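Local structure of putative Fe-S biosynthesis protein (Lactobacillus salivarius, 2P2E) at residues Lys13-Gln16 and Arg17-Asp20; Ala36-Val40 and Gly41-Leu45; Leu52-Ser55 and Lys56-Tyr60; Met83-Asp86 and Asp87-Ile91. The protein is of unknown function but probably takes part in iron-sulphur cluster assembly. One frame throughout, in Å; residues are numbered along the deposited sequence.

The four interactions follow one another along the chain, so none nests in or crosses another. Interaction 1 lies near the end of helix 9-19. Interaction 2 closes a bend in the long loop between strands 24-30 and 49-55. Interaction 3 is the turn that leaves strand 49-55. Interaction 4 lies at the entry to strand 88-93. Tyr18 of interaction 1 packs on Val53 of interaction 3 (CD1 to CG1, 4.1 Å), which joins the helix to the sheet. Leu37 of interaction 2 packs on Val54 and Tyr60 of interaction 3. Interaction 4 touches none of the others, and its centre is about 22 Å from that of interaction 3, beyond the centre of the chain.

Interaction 1 of 4, residues Lys13-Gln16 and Arg17-Asp20; sequences KKLQ and RYTD
Leu15 O receives two backbone N-H groups from the next turn, those of Tyr18 and Thr19. The bond from Thr19 N to Leu15 O is 3.0 Å long and almost straight at the hydrogen, 171°. Tyr18 N also lies 3.0 Å from Leu15 O, but it comes in 50° above the carbonyl plane. One residue on, Asp20 N bonds to Gln16 O at 2.9 Å. The nitrogens of Arg17 and Tyr18 do not make the helical bond to the carbonyl four residues back, and the helix is kinked there; Tyr18 N uses Leu15 O, three back, instead. Gln16 N bonds back to Lys13 O, three residues earlier. This is the last part of helix 9-19, which lies against strand 108-118. Lys14, Leu15 and Tyr18 all touch Ile116 of that strand. The Leu15 and Tyr18 side chains cross at about a right angle, with Leu15 CD2 4.1 Å from Tyr18 CD2. The tyrosine CB lies 3.6 Å from Leu15 O. Lys14 reaches Ser98 O with its NZ and bonds to it. Thr19 OG1 is tucked between its own backbone N and carbonyl carbon, chi1 47°. It lies 3.3 Å from Gln16 O, turned back over the preceding turn. On the exposed side, Gln16 runs extended beyond CG, and its CG lies 3.5 Å from Asp20 OD2. The Gln16 amide and the Asp20 carboxylate are nearly parallel in plane. Asp20 OD2 is also close to Gln16 O, at 3.2 Å, but both are acceptors and form no bond.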
# COMPACT_ATOMS: atom_id res chain seq x y z
N LYS A 13 -6.13 1.22 -12.86
CA LYS A 13 -6.06 2.39 -13.72
C LYS A 13 -5.63 3.61 -12.93
O LYS A 13 -4.80 4.38 -13.39
CB LYS A 13 -7.43 2.64 -14.38
CG LYS A 13 -7.44 3.75 -15.44
CD LYS A 13 -6.45 3.46 -16.58
CE LYS A 13 -6.65 4.40 -17.79
NZ LYS A 13 -6.53 5.87 -17.45
N LYS A 14 -6.19 3.78 -11.73
CA LYS A 14 -5.85 4.92 -10.89
C LYS A 14 -4.42 4.84 -10.35
O LYS A 14 -3.87 5.83 -9.87
CB LYS A 14 -6.82 5.02 -9.71
CG LYS A 14 -6.53 6.16 -8.75
CD LYS A 14 -7.18 5.91 -7.40
CE LYS A 14 -7.01 7.09 -6.44
NZ LYS A 14 -7.79 8.29 -6.88
N LEU A 15 -3.83 3.65 -10.43
CA LEU A 15 -2.48 3.43 -9.96
C LEU A 15 -1.51 3.35 -11.12
O LEU A 15 -0.30 3.25 -10.92
CB LEU A 15 -2.40 2.13 -9.16
CG LEU A 15 -2.94 2.18 -7.73
CD1 LEU A 15 -3.08 0.78 -7.15
CD2 LEU A 15 -2.01 3.03 -6.88
N GLN A 16 -2.04 3.42 -12.33
CA GLN A 16 -1.24 3.33 -13.54
C GLN A 16 -0.07 4.30 -13.60
O GLN A 16 1.06 3.92 -13.92
CB GLN A 16 -2.15 3.53 -14.74
CG GLN A 16 -1.65 2.93 -16.04
CD GLN A 16 -2.76 2.78 -17.06
OE1 GLN A 16 -3.39 3.77 -17.46
NE2 GLN A 16 -3.02 1.55 -17.48
N ARG A 17 -0.33 5.56 -13.27
CA ARG A 17 0.69 6.61 -13.29
C ARG A 17 1.90 6.29 -12.43
O ARG A 17 2.98 6.86 -12.61
CB ARG A 17 0.09 7.93 -12.82
CG ARG A 17 -1.18 8.36 -13.54
CD ARG A 17 -0.91 8.75 -14.98
NE ARG A 17 0.18 9.72 -15.10
CZ ARG A 17 0.11 11.00 -14.75
NH1 ARG A 17 -1.00 11.50 -14.24
NH2 ARG A 17 1.18 11.78 -14.89
N TYR A 18 1.73 5.37 -11.48
CA TYR A 18 2.83 4.99 -10.59
C TYR A 18 3.47 3.67 -11.04
O TYR A 18 4.69 3.57 -11.11
CB TYR A 18 2.33 4.86 -9.15
CG TYR A 18 1.65 6.10 -8.63
CD1 TYR A 18 2.36 7.27 -8.39
CD2 TYR A 18 0.28 6.09 -8.37
CE1 TYR A 18 1.72 8.41 -7.90
CE2 TYR A 18 -0.36 7.22 -7.89
CZ TYR A 18 0.36 8.38 -7.66
OH TYR A 18 -0.29 9.49 -7.20
N THR A 19 2.65 2.67 -11.35
CA THR A 19 3.21 1.40 -11.80
C THR A 19 3.99 1.60 -13.09
O THR A 19 4.83 0.77 -13.43
CB THR A 19 2.11 0.31 -12.03
OG1 THR A 19 1.04 0.85 -12.80
CG2 THR A 19 1.60 -0.22 -10.70
N ASP A 20 3.70 2.69 -13.81
CA ASP A 20 4.39 2.99 -15.06
C ASP A 20 5.81 3.50 -14.83
O ASP A 20 6.60 3.58 -15.77
CB ASP A 20 3.62 4.01 -15.90
CG ASP A 20 2.45 3.40 -16.66
OD1 ASP A 20 2.46 2.18 -16.90
OD2 ASP A 20 1.53 4.15 -17.03

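Interaction 2 of 4, residues Ala36-Val40 and Gly41-Leu45; sequences ALSKV and GVCSL
Ser38 and Cys43 make the tight part of this bend, with Ser38 OG 3.1 Å from Cys43 SG. The serine hydroxyl lies anti to its backbone N, chi1 170°, which carries it to the sulphur. Cys43 points its CB toward residues 36-40. Leu45 reaches the same spot more loosely, its CD2 4.1 Å from Ser38 OG. Cys43 and Leu45 also touch Asp31, at the start of the same loop. Before the bend, residues 37-39 form a short 3-10 segment. Lys39 N bonds to Ala36 O and Val40 N to Leu37 O, and these bonds form the 3-10 turn that carries Ser38. The other side is looser and filled by water. Water 1 joins the two segments and donates to Ser38 O at 2.5 Å and to Gly41 O at 2.7 Å. Water 2 lies between Val40 O and Val42 O, 2.8 Å from each, and has more carbonyl oxygens around it than protons to give. Val42 O is also bonded by Arg50 NH1. The side chains of Val40 and Val42 point away from the bend and are exposed. Gly41 turns the chain with a positive phi of 60°, a conformation that favours glycine. Lys39 also points away, and its NZ bonds back to Gly35 O and Gly33 O. The bend thus belongs to a long, irregular connection between strands 24-30 and 49-55, antiparallel neighbours in the sheet.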
# COMPACT_ATOMS: atom_id res chain seq x y z
N ALA A 36 12.16 3.92 8.60
CA ALA A 36 12.82 5.14 8.15
C ALA A 36 11.88 5.99 7.31
O ALA A 36 11.93 7.22 7.36
CB ALA A 36 14.07 4.81 7.34
N LEU A 37 11.01 5.34 6.55
CA LEU A 37 10.09 6.06 5.69
C LEU A 37 9.07 6.91 6.44
O LEU A 37 8.56 7.90 5.91
CB LEU A 37 9.40 5.10 4.72
CG LEU A 37 10.37 4.63 3.62
CD1 LEU A 37 11.32 3.54 4.17
CD2 LEU A 37 9.59 4.09 2.44
N SER A 38 8.78 6.54 7.68
CA SER A 38 7.86 7.36 8.44
C SER A 38 8.48 8.76 8.63
O SER A 38 7.77 9.76 8.77
CB SER A 38 7.61 6.72 9.80
OG SER A 38 6.90 7.62 10.64
N LYS A 39 9.81 8.83 8.63
CA LYS A 39 10.52 10.10 8.81
C LYS A 39 10.47 10.98 7.58
O LYS A 39 10.94 12.13 7.58
CB LYS A 39 11.99 9.85 9.19
CG LYS A 39 12.19 9.27 10.59
CD LYS A 39 11.55 7.87 10.73
CE LYS A 39 11.44 7.47 12.22
NZ LYS A 39 11.04 6.05 12.44
N VAL A 40 9.92 10.42 6.51
CA VAL A 40 9.78 11.16 5.26
C VAL A 40 8.29 11.40 5.05
O VAL A 40 7.47 10.51 5.30
CB VAL A 40 10.34 10.36 4.05
CG1 VAL A 40 10.08 11.14 2.75
CG2 VAL A 40 11.85 10.10 4.22
N GLY A 41 7.93 12.60 4.61
CA GLY A 41 6.53 12.91 4.37
C GLY A 41 5.60 12.79 5.58
O GLY A 41 5.98 12.31 6.65
N VAL A 42 4.37 13.26 5.36
CA VAL A 42 3.29 13.27 6.36
C VAL A 42 3.11 11.96 7.11
O VAL A 42 3.41 10.88 6.58
CB VAL A 42 1.95 13.61 5.68
CG1 VAL A 42 0.92 13.99 6.73
CG2 VAL A 42 2.15 14.75 4.67
N CYS A 43 2.60 12.04 8.33
CA CYS A 43 2.40 10.85 9.13
C CYS A 43 1.24 10.96 10.11
O CYS A 43 1.31 11.68 11.10
CB CYS A 43 3.68 10.49 9.90
SG CYS A 43 4.58 9.12 9.14
N SER A 44 0.17 10.25 9.81
CA SER A 44 -0.99 10.24 10.67
C SER A 44 -0.72 8.96 11.43
O SER A 44 -1.17 7.88 11.05
CB SER A 44 -2.25 10.12 9.82
OG SER A 44 -2.06 10.79 8.57
N LEU A 45 0.05 9.07 12.51
CA LEU A 45 0.41 7.89 13.28
C LEU A 45 -0.76 7.22 13.99
O LEU A 45 -0.67 6.89 15.17
CB LEU A 45 1.49 8.26 14.30
CG LEU A 45 2.66 9.02 13.66
CD1 LEU A 45 3.62 9.44 14.76
CD2 LEU A 45 3.38 8.15 12.63
O HOH W 1 7.53 12.29 8.89
O HOH W 2 5.50 8.96 6.55

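Interaction 3 of 4, residues Leu52-Ser55 and Lys56-Tyr60; sequences LVVS and KDMDY
The selenium of Met58, a selenomethionine, folds back over the strand that leads into its own turn. Met58 SE lies 3.7 Å from Ser55 N and 3.9 Å from Val54 CB. The side chain leaves with CG anti to the carbonyl carbon, chi1 -69°, and runs on extended at chi2, 160°, which brings the selenium over the backbone. The position of its terminal methyl is doubtful in the model. Ser55 to Met58 form a type I beta turn. Met58 N closes it on Ser55 O at 3.2 Å, from 55° above the carbonyl plane. Beyond the turn, Asp59 is the centre of an inverse gamma turn, with a weak bond from Tyr60 N to Met58 O. The chain thus comes back, and Tyr60 lies obliquely across Val54, its CD2 4.0 Å from Val54 CG2. Val54, Lys56 and Tyr60 all touch Val25 of strand 24-30, which pairs with strand 49-55. Lys56 NZ bonds to Ser22 O, just before strand 24-30. The chemistry is mixed: one backbone bond closes the beta turn, and apolar contacts of Met58 and Tyr60 with Val54 probably help keep it against the strand.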
# COMPACT_ATOMS: atom_id res chain seq x y z
N LEU A 52 2.09 3.84 -0.14
CA LEU A 52 3.21 4.75 -0.32
C LEU A 52 3.94 4.36 -1.58
O LEU A 52 4.07 3.17 -1.88
CB LEU A 52 4.19 4.63 0.84
CG LEU A 52 3.94 5.34 2.17
CD1 LEU A 52 2.48 5.22 2.57
CD2 LEU A 52 4.85 4.71 3.22
N VAL A 53 4.40 5.35 -2.33
CA VAL A 53 5.17 5.08 -3.52
C VAL A 53 6.50 5.78 -3.34
O VAL A 53 6.57 6.98 -3.06
CB VAL A 53 4.44 5.55 -4.80
CG1 VAL A 53 3.85 6.90 -4.59
CG2 VAL A 53 5.41 5.58 -5.98
N VAL A 54 7.55 4.99 -3.47
CA VAL A 54 8.92 5.44 -3.32
C VAL A 54 9.68 5.07 -4.57
O VAL A 54 9.13 4.47 -5.49
CB VAL A 54 9.59 4.74 -2.15
CG1 VAL A 54 8.87 5.07 -0.86
CG2 VAL A 54 9.58 3.25 -2.39
N SER A 55 10.97 5.41 -4.58
CA SER A 55 11.86 5.08 -5.69
C SER A 55 12.77 3.96 -5.22
O SER A 55 12.97 3.76 -4.03
CB SER A 55 12.71 6.29 -6.08
OG SER A 55 11.90 7.39 -6.44
N LYS A 56 13.33 3.23 -6.18
CA LYS A 56 14.19 2.11 -5.85
C LYS A 56 15.49 2.55 -5.18
O LYS A 56 16.33 1.71 -4.86
CB LYS A 56 14.47 1.30 -7.10
CG LYS A 56 13.20 0.74 -7.72
CD LYS A 56 13.46 -0.11 -8.95
CE LYS A 56 12.17 -0.76 -9.45
NZ LYS A 56 12.37 -1.45 -10.76
N ASP A 57 15.67 3.84 -4.96
CA ASP A 57 16.89 4.32 -4.32
C ASP A 57 16.70 4.57 -2.81
O ASP A 57 17.66 4.49 -2.04
CB ASP A 57 17.40 5.61 -4.99
CG ASP A 57 16.32 6.66 -5.16
OD1 ASP A 57 15.52 6.55 -6.12
OD2 ASP A 57 16.25 7.59 -4.32
N MSE A 58 15.48 4.87 -2.40
CA MSE A 58 15.18 5.13 -1.00
C MSE A 58 15.27 3.84 -0.19
O MSE A 58 15.03 2.75 -0.71
CB MSE A 58 13.80 5.77 -0.89
CG MSE A 58 13.76 7.18 -1.46
SE MSE A 58 11.99 7.87 -1.94
CE MSE A 58 12.32 8.28 -3.83
N ASP A 59 15.62 3.95 1.09
CA ASP A 59 15.74 2.77 1.93
C ASP A 59 14.43 2.28 2.52
O ASP A 59 14.06 2.62 3.64
CB ASP A 59 16.74 3.03 3.04
CG ASP A 59 16.89 1.84 3.97
OD1 ASP A 59 17.03 0.70 3.46
OD2 ASP A 59 16.88 2.05 5.20
N TYR A 60 13.74 1.45 1.75
CA TYR A 60 12.46 0.89 2.14
C TYR A 60 12.64 -0.59 2.38
O TYR A 60 11.79 -1.24 2.97
CB TYR A 60 11.46 1.10 1.01
CG TYR A 60 11.82 0.33 -0.24
CD1 TYR A 60 11.40 -0.98 -0.42
CD2 TYR A 60 12.61 0.91 -1.23
CE1 TYR A 60 11.75 -1.71 -1.56
CE2 TYR A 60 12.99 0.19 -2.37
CZ TYR A 60 12.55 -1.12 -2.53
OH TYR A 60 12.91 -1.86 -3.65

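Interaction 4 of 4, residues Met83-Asp86 and Asp87-Ile91; sequences MYMD and DNMKI
The carboxylate of Asp86 is the flat group at the junction, and its OD1 lies 3.1 Å from Asp87 N. Further back, one face of the Tyr84 ring is covered by Met83 CG, which sits over the ring centre, 3.7 Å above its plane. That ring also stacks with Phe30. Asp86 OD2 bonds to Ser107 OG and to Asn106 N, which hold this buried group in place. The Asn88 amide bonds through ND2 to Asp105 OD2. The main packing is by Met89, a selenomethionine, which curls back on Met85 and Asp86. Its chi3 of -82° bends the terminal methyl toward Asp86 O. Met89 SE lies 3.8 Å from Met85 CB, an apolar contact. Met89 CG rests 3.5 Å from Asp86 CB, and Met89 CE is 3.3 Å from Asp86 O. Asp86 and Asp87 are like charges, but OD1 of Asp86 and OD2 of Asp87 stay 5.1 Å apart. The Met85 side chain touches Leu3 and Phe49. The segment 87-91 enters strand 88-93, whose backbone bonds with Lys4 and Thr6 of strand 4-7, and with Thr103 of strand 100-104 and Asp105 just after it. Strand 88-93 is last in the sheet order and pairs with the first, 4-7, consistent with the beta barrel described for this protein.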
# COMPACT_ATOMS: atom_id res chain seq x y z
N MSE A 83 0.19 -9.06 10.74
CA MSE A 83 -0.82 -9.46 11.71
C MSE A 83 -2.11 -8.68 11.55
O MSE A 83 -3.17 -9.08 12.05
CB MSE A 83 -0.29 -9.30 13.14
CG MSE A 83 -0.11 -7.87 13.61
SE MSE A 83 0.54 -7.77 15.47
CE MSE A 83 -0.91 -8.77 16.33
N TYR A 84 -2.03 -7.55 10.84
CA TYR A 84 -3.20 -6.72 10.64
C TYR A 84 -3.82 -6.94 9.27
O TYR A 84 -4.81 -6.31 8.91
CB TYR A 84 -2.84 -5.25 10.80
CG TYR A 84 -2.43 -4.92 12.20
CD1 TYR A 84 -3.27 -5.20 13.27
CD2 TYR A 84 -1.19 -4.35 12.46
CE1 TYR A 84 -2.89 -4.91 14.57
CE2 TYR A 84 -0.80 -4.05 13.76
CZ TYR A 84 -1.65 -4.34 14.82
OH TYR A 84 -1.25 -4.08 16.11
N MSE A 85 -3.25 -7.86 8.51
CA MSE A 85 -3.75 -8.12 7.18
C MSE A 85 -4.51 -9.43 7.05
O MSE A 85 -4.74 -10.14 8.03
CB MSE A 85 -2.59 -8.09 6.18
CG MSE A 85 -1.82 -6.78 6.19
SE MSE A 85 -0.17 -6.89 5.15
CE MSE A 85 0.55 -5.11 5.53
N ASP A 86 -4.90 -9.72 5.82
CA ASP A 86 -5.65 -10.92 5.46
C ASP A 86 -4.82 -11.63 4.39
O ASP A 86 -4.05 -10.99 3.67
CB ASP A 86 -6.98 -10.49 4.87
CG ASP A 86 -8.10 -11.40 5.24
OD1 ASP A 86 -8.03 -12.59 4.86
OD2 ASP A 86 -9.04 -10.92 5.92
N ASP A 87 -4.99 -12.94 4.26
CA ASP A 87 -4.22 -13.69 3.26
C ASP A 87 -4.62 -13.34 1.83
O ASP A 87 -3.78 -13.31 0.93
CB ASP A 87 -4.40 -15.19 3.49
CG ASP A 87 -3.73 -15.65 4.77
OD1 ASP A 87 -2.49 -15.54 4.87
OD2 ASP A 87 -4.45 -16.12 5.67
N ASN A 88 -5.89 -13.05 1.64
CA ASN A 88 -6.36 -12.70 0.32
C ASN A 88 -7.11 -11.39 0.44
O ASN A 88 -8.23 -11.35 0.93
CB ASN A 88 -7.30 -13.77 -0.20
CG ASN A 88 -7.44 -13.74 -1.70
OD1 ASN A 88 -6.44 -13.81 -2.43
ND2 ASN A 88 -8.67 -13.64 -2.19
N MSE A 89 -6.48 -10.31 -0.01
CA MSE A 89 -7.11 -9.02 0.09
C MSE A 89 -7.47 -8.42 -1.24
O MSE A 89 -7.11 -8.94 -2.29
CB MSE A 89 -6.20 -8.07 0.83
CG MSE A 89 -5.88 -8.53 2.21
SE MSE A 89 -4.53 -7.40 2.97
CE MSE A 89 -2.97 -8.23 2.18
N LYS A 90 -8.16 -7.30 -1.19
CA LYS A 90 -8.58 -6.64 -2.41
C LYS A 90 -8.54 -5.13 -2.31
O LYS A 90 -8.85 -4.55 -1.27
CB LYS A 90 -10.00 -7.09 -2.73
CG LYS A 90 -10.58 -6.58 -4.03
CD LYS A 90 -11.95 -7.22 -4.24
CE LYS A 90 -12.53 -6.93 -5.61
NZ LYS A 90 -13.83 -7.65 -5.85
N ILE A 91 -8.13 -4.51 -3.40
CA ILE A 91 -8.07 -3.07 -3.51
C ILE A 91 -9.04 -2.71 -4.61
O ILE A 91 -8.90 -3.16 -5.74
CB ILE A 91 -6.66 -2.60 -3.89
CG1 ILE A 91 -5.70 -2.94 -2.75
CG2 ILE A 91 -6.67 -1.10 -4.20
CD1 ILE A 91 -4.27 -2.58 -3.02